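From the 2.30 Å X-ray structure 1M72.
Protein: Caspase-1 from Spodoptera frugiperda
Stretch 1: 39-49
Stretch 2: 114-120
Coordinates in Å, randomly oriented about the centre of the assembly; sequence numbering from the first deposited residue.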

ATOM      1  N   ASN C  39     -21.661  -6.816  -3.915  1.00 25.78           N
ATOM      2  CA  ASN C  39     -21.982  -6.035  -5.113  1.00 23.64           C
ATOM      3  C   ASN C  39     -23.197  -5.167  -4.852  1.00 23.61           C
ATOM      4  O   ASN C  39     -24.280  -5.699  -4.522  1.00 23.51           O
ATOM      5  N   HIS C  40     -23.025  -3.851  -5.023  1.00 21.36           N
ATOM      6  CA  HIS C  40     -24.101  -2.889  -4.747  1.00 22.61           C
ATOM      7  C   HIS C  40     -24.515  -2.126  -5.951  1.00 22.31           C
ATOM      8  O   HIS C  40     -23.755  -1.296  -6.420  1.00 22.03           O
ATOM      9  N   GLU C  41     -25.729  -2.375  -6.435  1.00 23.85           N
ATOM     10  CA  GLU C  41     -26.203  -1.665  -7.634  1.00 27.82           C
ATOM     11  C   GLU C  41     -27.219  -0.547  -7.370  1.00 26.12           C
ATOM     12  O   GLU C  41     -27.249   0.463  -8.069  1.00 23.74           O
ATOM     13  N   HIS C  42     -28.016  -0.723  -6.333  1.00 28.54           N
ATOM     14  CA  HIS C  42     -29.060   0.233  -6.043  1.00 32.29           C
ATOM     15  C   HIS C  42     -29.009   0.602  -4.569  1.00 32.59           C
ATOM     16  O   HIS C  42     -28.608  -0.199  -3.737  1.00 34.45           O
ATOM     17  N   PHE C  43     -29.428   1.820  -4.256  1.00 33.66           N
ATOM     18  CA  PHE C  43     -29.379   2.327  -2.893  1.00 32.85           C
ATOM     19  C   PHE C  43     -30.670   2.968  -2.390  1.00 33.76           C
ATOM     20  O   PHE C  43     -31.360   3.632  -3.156  1.00 34.33           O
ATOM     21  N   ASP C  44     -30.965   2.787  -1.098  1.00 32.65           N
ATOM     22  CA  ASP C  44     -32.139   3.384  -0.468  1.00 34.63           C
ATOM     23  C   ASP C  44     -31.766   4.760   0.070  1.00 36.75           C
ATOM     24  O   ASP C  44     -32.419   5.268   0.963  1.00 36.15           O
ATOM     25  N   ILE C  45     -30.705   5.345  -0.489  1.00 40.04           N
ATOM     26  CA  ILE C  45     -30.218   6.685  -0.149  1.00 40.99           C
ATOM     27  C   ILE C  45     -30.520   7.563  -1.382  1.00 46.50           C
ATOM     28  O   ILE C  45     -29.925   7.392  -2.475  1.00 43.95           O
ATOM     29  N   HIS C  46     -31.455   8.497  -1.210  1.00 46.95           N
ATOM     30  CA  HIS C  46     -31.889   9.330  -2.321  1.00 50.09           C
ATOM     31  C   HIS C  46     -30.816  10.014  -3.171  1.00 47.94           C
ATOM     32  O   HIS C  46     -31.015  10.173  -4.364  1.00 49.11           O
ATOM     33  N   SER C  47     -29.687  10.396  -2.589  1.00 43.30           N
ATOM     34  CA  SER C  47     -28.660  11.101  -3.349  1.00 43.06           C
ATOM     35  C   SER C  47     -27.707  10.223  -4.165  1.00 42.42           C
ATOM     36  O   SER C  47     -26.842  10.723  -4.902  1.00 40.36           O
ATOM     37  N   LEU C  48     -27.876   8.916  -4.022  1.00 39.01           N
ATOM     38  CA  LEU C  48     -27.032   7.971  -4.701  1.00 36.65           C
ATOM     39  C   LEU C  48     -27.722   7.337  -5.911  1.00 37.14           C
ATOM     40  O   LEU C  48     -28.776   6.669  -5.809  1.00 36.56           O
ATOM     41  N   LYS C  49     -27.095   7.532  -7.062  1.00 35.16           N
ATOM     42  CA  LYS C  49     -27.607   6.990  -8.315  1.00 35.59           C
ATOM     43  C   LYS C  49     -27.250   5.507  -8.446  1.00 31.56           C
ATOM     44  O   LYS C  49     -26.354   5.012  -7.758  1.00 30.28           O
ATOM     45  N   LEU C 114     -17.622   3.699   2.871  1.00 16.70           N
ATOM     46  CA  LEU C 114     -18.250   2.831   1.899  1.00 21.88           C
ATOM     47  C   LEU C 114     -19.772   2.848   2.162  1.00 21.77           C
ATOM     48  O   LEU C 114     -20.214   2.999   3.309  1.00 19.93           O
ATOM     49  N   TYR C 115     -20.577   2.692   1.112  1.00 22.57           N
ATOM     50  CA  TYR C 115     -22.029   2.661   1.294  1.00 21.44           C
ATOM     51  C   TYR C 115     -22.614   1.279   1.142  1.00 20.65           C
ATOM     52  O   TYR C 115     -22.265   0.531   0.238  1.00 22.31           O
ATOM     53  N   ALA C 116     -23.498   0.937   2.060  1.00 23.28           N
ATOM     54  CA  ALA C 116     -24.247  -0.312   2.003  1.00 24.59           C
ATOM     55  C   ALA C 116     -25.524   0.130   1.265  1.00 26.70           C
ATOM     56  O   ALA C 116     -25.567   1.216   0.699  1.00 26.09           O
ATOM     57  N   LYS C 117     -26.577  -0.679   1.293  1.00 31.99           N
ATOM     58  CA  LYS C 117     -27.802  -0.285   0.616  1.00 32.76           C
ATOM     59  C   LYS C 117     -28.476   0.856   1.364  1.00 34.19           C
ATOM     60  O   LYS C 117     -28.977   1.797   0.757  1.00 32.52           O
ATOM     61  N   ASP C 118     -28.442   0.769   2.688  1.00 33.48           N
ATOM     62  CA  ASP C 118     -29.079   1.736   3.571  1.00 33.18           C
ATOM     63  C   ASP C 118     -28.223   2.855   4.172  1.00 34.70           C
ATOM     64  O   ASP C 118     -28.702   3.964   4.357  1.00 38.09           O
ATOM     65  N   THR C 119     -26.971   2.595   4.516  1.00 34.24           N
ATOM     66  CA  THR C 119     -26.185   3.656   5.125  1.00 32.48           C
ATOM     67  C   THR C 119     -24.707   3.350   4.920  1.00 32.63           C
ATOM     68  O   THR C 119     -24.393   2.368   4.266  1.00 31.15           O
ATOM     69  N   HIS C 120     -23.808   4.181   5.446  1.00 29.85           N
ATOM     70  CA  HIS C 120     -22.369   3.958   5.243  1.00 32.93           C
ATOM     71  C   HIS C 120     -21.628   3.387   6.459  1.00 29.88           C
ATOM     72  O   HIS C 120     -22.103   3.464   7.582  1.00 29.72           O
TER

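Packing of residues 39-49 against residues 114-120 in Spodoptera frugiperda caspase-1, two segments of one chain that together bury 460 Å². The apolar centre forms around Tyr115, at the end of a strand, whose CA-to-CB bond points sideways and whose m rotamer (chi1 -76°, chi2 98°) presents its ring to two aliphatic side chains of the first stretch. Leu48, pointing toward the second stretch with chi1 m and chi2 t, lays CD1 over one face of that ring: Leu48 CD1 lies 3.6 Å from Tyr115 CG and 3.8 Å from the ring centroid, 20° off the normal, a CH-pi contact. Ile45 also points toward the second stretch. Its chi1 is m, but chi2, at 145°, sits between wells, and Ile45 CD1 comes 3.7 Å from Tyr115 CD2. The same methyl also packs on backbone, with Ile45 CD1 3.7 Å from Lys117 O, while Ile45 CG1 approaches Asp118 O at 3.5 Å. Ile45 and Leu48 are the first and last residues of a type I beta turn, closed by the hydrogen bond from Leu48 N to Ile45 O (3.0 Å); the turn brings both side chains to the Tyr115 ring, while His46 and Ser47 between them make no contact.

Phe43 (chi1 m, chi2 79°) leaves its backbone sideways, but the ring comes nearer to the second stretch. Its edge meets backbone oxygens, with Phe43 CD2 3.2 Å from Ala116 O and Phe43 CE2 4.1 Å from Tyr115 O; Phe43 CE2 is also 4.1 Å from Tyr115 CB, an apolar contact that extends the centre. Ala116 turns its methyl away, so it meets the first stretch through its backbone. Its amide is engaged within its own stretch, Ala116 N donating to Thr119 O at 2.8 Å. The CA-to-CB bond of buried His40 points toward the second stretch, with chi1 m: Tyr115 O lies over one face of the imidazole, 4.0 Å from His40 CD2, and Ala116 CA is 3.8 Å from His40 CE1. His40 ND1 is buried here without a polar partner; the nearby Lys117 N is 4.0 Å away.

At the polar edge, Asp44 N donates to Lys117 O (2.9 Å, 158° at the hydrogen), the one hydrogen bond between the stretches, formed where Phe43 and Lys117 bring their CA atoms to 4.7 Å. The CA-to-CB bond of Lys117 points sideways, and its side chain (t, t, p, t) places Lys117 CG 4.0 Å from His42 O. The CA-to-CB bond of Asp44 points toward the second stretch, chi1 is m, and Asp44 OD2 reaches 3.1 Å from Lys117 CE. The charged ends stay further apart, Asp44 OD2 to Lys117 NZ being 4.1 Å, so opposite charges lie near each other without forming a salt bridge. Asp118 (chi1 p) points away; Asp118 OD1 accepts a weak hydrogen bond from Thr119 N (2.9 Å, 121°) and is also hydrogen-bonded elsewhere in the structure.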

ATOM      1  CB  ASN C  39     -22.262  -7.004  -6.252  1.00 23.33           C
ATOM      2  CG  ASN C  39     -22.477  -6.309  -7.533  1.00 23.95           C
ATOM      3  OD1 ASN C  39     -23.351  -6.672  -8.297  1.00 21.84           O
ATOM      4  ND2 ASN C  39     -21.684  -5.288  -7.784  1.00 24.59           N
ATOM      5  CB  HIS C  40     -23.670  -1.872  -3.701  1.00 22.86           C
ATOM      6  CG  HIS C  40     -23.489  -2.460  -2.348  1.00 24.94           C
ATOM      7  ND1 HIS C  40     -24.545  -2.676  -1.487  1.00 26.82           N
ATOM      8  CD2 HIS C  40     -22.391  -2.973  -1.742  1.00 26.19           C
ATOM      9  CE1 HIS C  40     -24.107  -3.300  -0.409  1.00 24.56           C
ATOM     10  NE2 HIS C  40     -22.805  -3.491  -0.539  1.00 29.73           N
ATOM     11  CB  GLU C  41     -26.801  -2.664  -8.648  1.00 31.40           C
ATOM     12  CG  GLU C  41     -27.049  -2.073 -10.075  1.00 38.11           C
ATOM     13  CD  GLU C  41     -27.576  -3.115 -11.081  1.00 41.74           C
ATOM     14  OE1 GLU C  41     -28.172  -4.147 -10.651  1.00 43.46           O
ATOM     15  OE2 GLU C  41     -27.400  -2.894 -12.302  1.00 42.08           O
ATOM     16  CB  HIS C  42     -30.390  -0.413  -6.442  1.00 30.68           C
ATOM     17  CG  HIS C  42     -30.387  -0.947  -7.844  1.00 40.73           C
ATOM     18  ND1 HIS C  42     -30.548  -2.293  -8.136  1.00 42.70           N
ATOM     19  CD2 HIS C  42     -30.252  -0.314  -9.043  1.00 42.41           C
ATOM     20  CE1 HIS C  42     -30.522  -2.457  -9.453  1.00 44.70           C
ATOM     21  NE2 HIS C  42     -30.345  -1.274 -10.028  1.00 42.20           N
ATOM     22  CB  PHE C  43     -28.250   3.363  -2.794  1.00 28.44           C
ATOM     23  CG  PHE C  43     -26.908   2.834  -3.252  1.00 30.16           C
ATOM     24  CD1 PHE C  43     -26.605   2.743  -4.614  1.00 26.10           C
ATOM     25  CD2 PHE C  43     -25.992   2.319  -2.317  1.00 27.58           C
ATOM     26  CE1 PHE C  43     -25.414   2.132  -5.048  1.00 28.17           C
ATOM     27  CE2 PHE C  43     -24.807   1.717  -2.735  1.00 28.27           C
ATOM     28  CZ  PHE C  43     -24.511   1.615  -4.109  1.00 26.38           C
ATOM     29  CB  ASP C  44     -32.677   2.529   0.692  1.00 37.37           C
ATOM     30  CG  ASP C  44     -33.124   1.135   0.246  1.00 39.22           C
ATOM     31  OD1 ASP C  44     -33.485   0.965  -0.940  1.00 40.94           O
ATOM     32  OD2 ASP C  44     -33.125   0.218   1.094  1.00 43.66           O
ATOM     33  CB  ILE C  45     -28.716   6.652   0.121  1.00 41.50           C
ATOM     34  CG1 ILE C  45     -28.464   5.811   1.398  1.00 42.12           C
ATOM     35  CG2 ILE C  45     -28.180   8.078   0.220  1.00 37.42           C
ATOM     36  CD1 ILE C  45     -27.176   4.985   1.377  1.00 41.33           C
ATOM     37  CB  HIS C  46     -32.907  10.377  -1.834  1.00 55.97           C
ATOM     38  CG  HIS C  46     -33.453  11.246  -2.931  1.00 63.09           C
ATOM     39  ND1 HIS C  46     -34.265  10.760  -3.939  1.00 64.44           N
ATOM     40  CD2 HIS C  46     -33.261  12.560  -3.205  1.00 65.61           C
ATOM     41  CE1 HIS C  46     -34.544  11.737  -4.785  1.00 65.10           C
ATOM     42  NE2 HIS C  46     -33.948  12.838  -4.365  1.00 66.11           N
ATOM     43  CB  SER C  47     -27.842  11.972  -2.394  1.00 46.66           C
ATOM     44  OG  SER C  47     -27.353  11.194  -1.307  1.00 49.09           O
ATOM     45  CB  LEU C  48     -26.571   6.876  -3.708  1.00 34.49           C
ATOM     46  CG  LEU C  48     -25.709   7.280  -2.505  1.00 29.22           C
ATOM     47  CD1 LEU C  48     -25.232   6.054  -1.723  1.00 28.55           C
ATOM     48  CD2 LEU C  48     -24.538   8.028  -3.024  1.00 23.59           C
ATOM     49  CB  LYS C  49     -27.037   7.820  -9.473  1.00 38.41           C
ATOM     50  CG  LYS C  49     -27.578   9.255  -9.427  1.00 42.91           C
ATOM     51  CD  LYS C  49     -26.978  10.191 -10.505  1.00 49.51           C
ATOM     52  CE  LYS C  49     -25.544  10.579 -10.197  1.00 51.16           C
ATOM     53  NZ  LYS C  49     -25.187  11.861 -10.866  1.00 54.56           N
ATOM     54  CB  LEU C 114     -17.713   1.389   2.020  1.00 19.90           C
ATOM     55  CG  LEU C 114     -16.261   1.299   1.552  1.00 20.73           C
ATOM     56  CD1 LEU C 114     -15.740  -0.070   1.775  1.00 22.03           C
ATOM     57  CD2 LEU C 114     -16.180   1.660   0.091  1.00 19.77           C
ATOM     58  CB  TYR C 115     -22.766   3.592   0.302  1.00 22.17           C
ATOM     59  CG  TYR C 115     -22.694   5.069   0.626  1.00 22.08           C
ATOM     60  CD1 TYR C 115     -21.756   5.884  -0.008  1.00 26.42           C
ATOM     61  CD2 TYR C 115     -23.522   5.641   1.609  1.00 25.39           C
ATOM     62  CE1 TYR C 115     -21.619   7.241   0.317  1.00 27.47           C
ATOM     63  CE2 TYR C 115     -23.402   7.026   1.962  1.00 23.73           C
ATOM     64  CZ  TYR C 115     -22.440   7.804   1.302  1.00 29.57           C
ATOM     65  OH  TYR C 115     -22.261   9.129   1.599  1.00 24.45           O
ATOM     66  CB  ALA C 116     -24.592  -0.772   3.391  1.00 21.09           C
ATOM     67  CB  LYS C 117     -28.779  -1.457   0.531  1.00 36.06           C
ATOM     68  CG  LYS C 117     -30.122  -1.048  -0.085  1.00 40.20           C
ATOM     69  CD  LYS C 117     -31.038  -2.223  -0.290  1.00 44.63           C
ATOM     70  CE  LYS C 117     -31.712  -2.578   0.993  1.00 45.97           C
ATOM     71  NZ  LYS C 117     -32.512  -3.817   0.830  1.00 50.05           N
ATOM     72  CB  ASP C 118     -29.749   0.959   4.709  1.00 32.54           C
ATOM     73  CG  ASP C 118     -28.741   0.123   5.509  1.00 34.49           C
ATOM     74  OD1 ASP C 118     -27.654  -0.185   4.979  1.00 32.78           O
ATOM     75  OD2 ASP C 118     -29.030  -0.236   6.661  1.00 35.86           O
ATOM     76  CB  THR C 119     -26.547   3.786   6.646  1.00 35.19           C
ATOM     77  OG1 THR C 119     -25.799   4.857   7.235  1.00 35.16           O
ATOM     78  CG2 THR C 119     -26.274   2.457   7.387  1.00 36.09           C
ATOM     79  CB  HIS C 120     -21.697   5.269   4.854  1.00 34.79           C
ATOM     80  CG  HIS C 120     -21.896   6.338   5.870  1.00 41.84           C
ATOM     81  ND1 HIS C 120     -21.127   6.424   7.012  1.00 45.36           N
ATOM     82  CD2 HIS C 120     -22.873   7.267   5.999  1.00 43.69           C
ATOM     83  CE1 HIS C 120     -21.626   7.356   7.804  1.00 46.64           C
ATOM     84  NE2 HIS C 120     -22.687   7.879   7.213  1.00 48.61           N
TER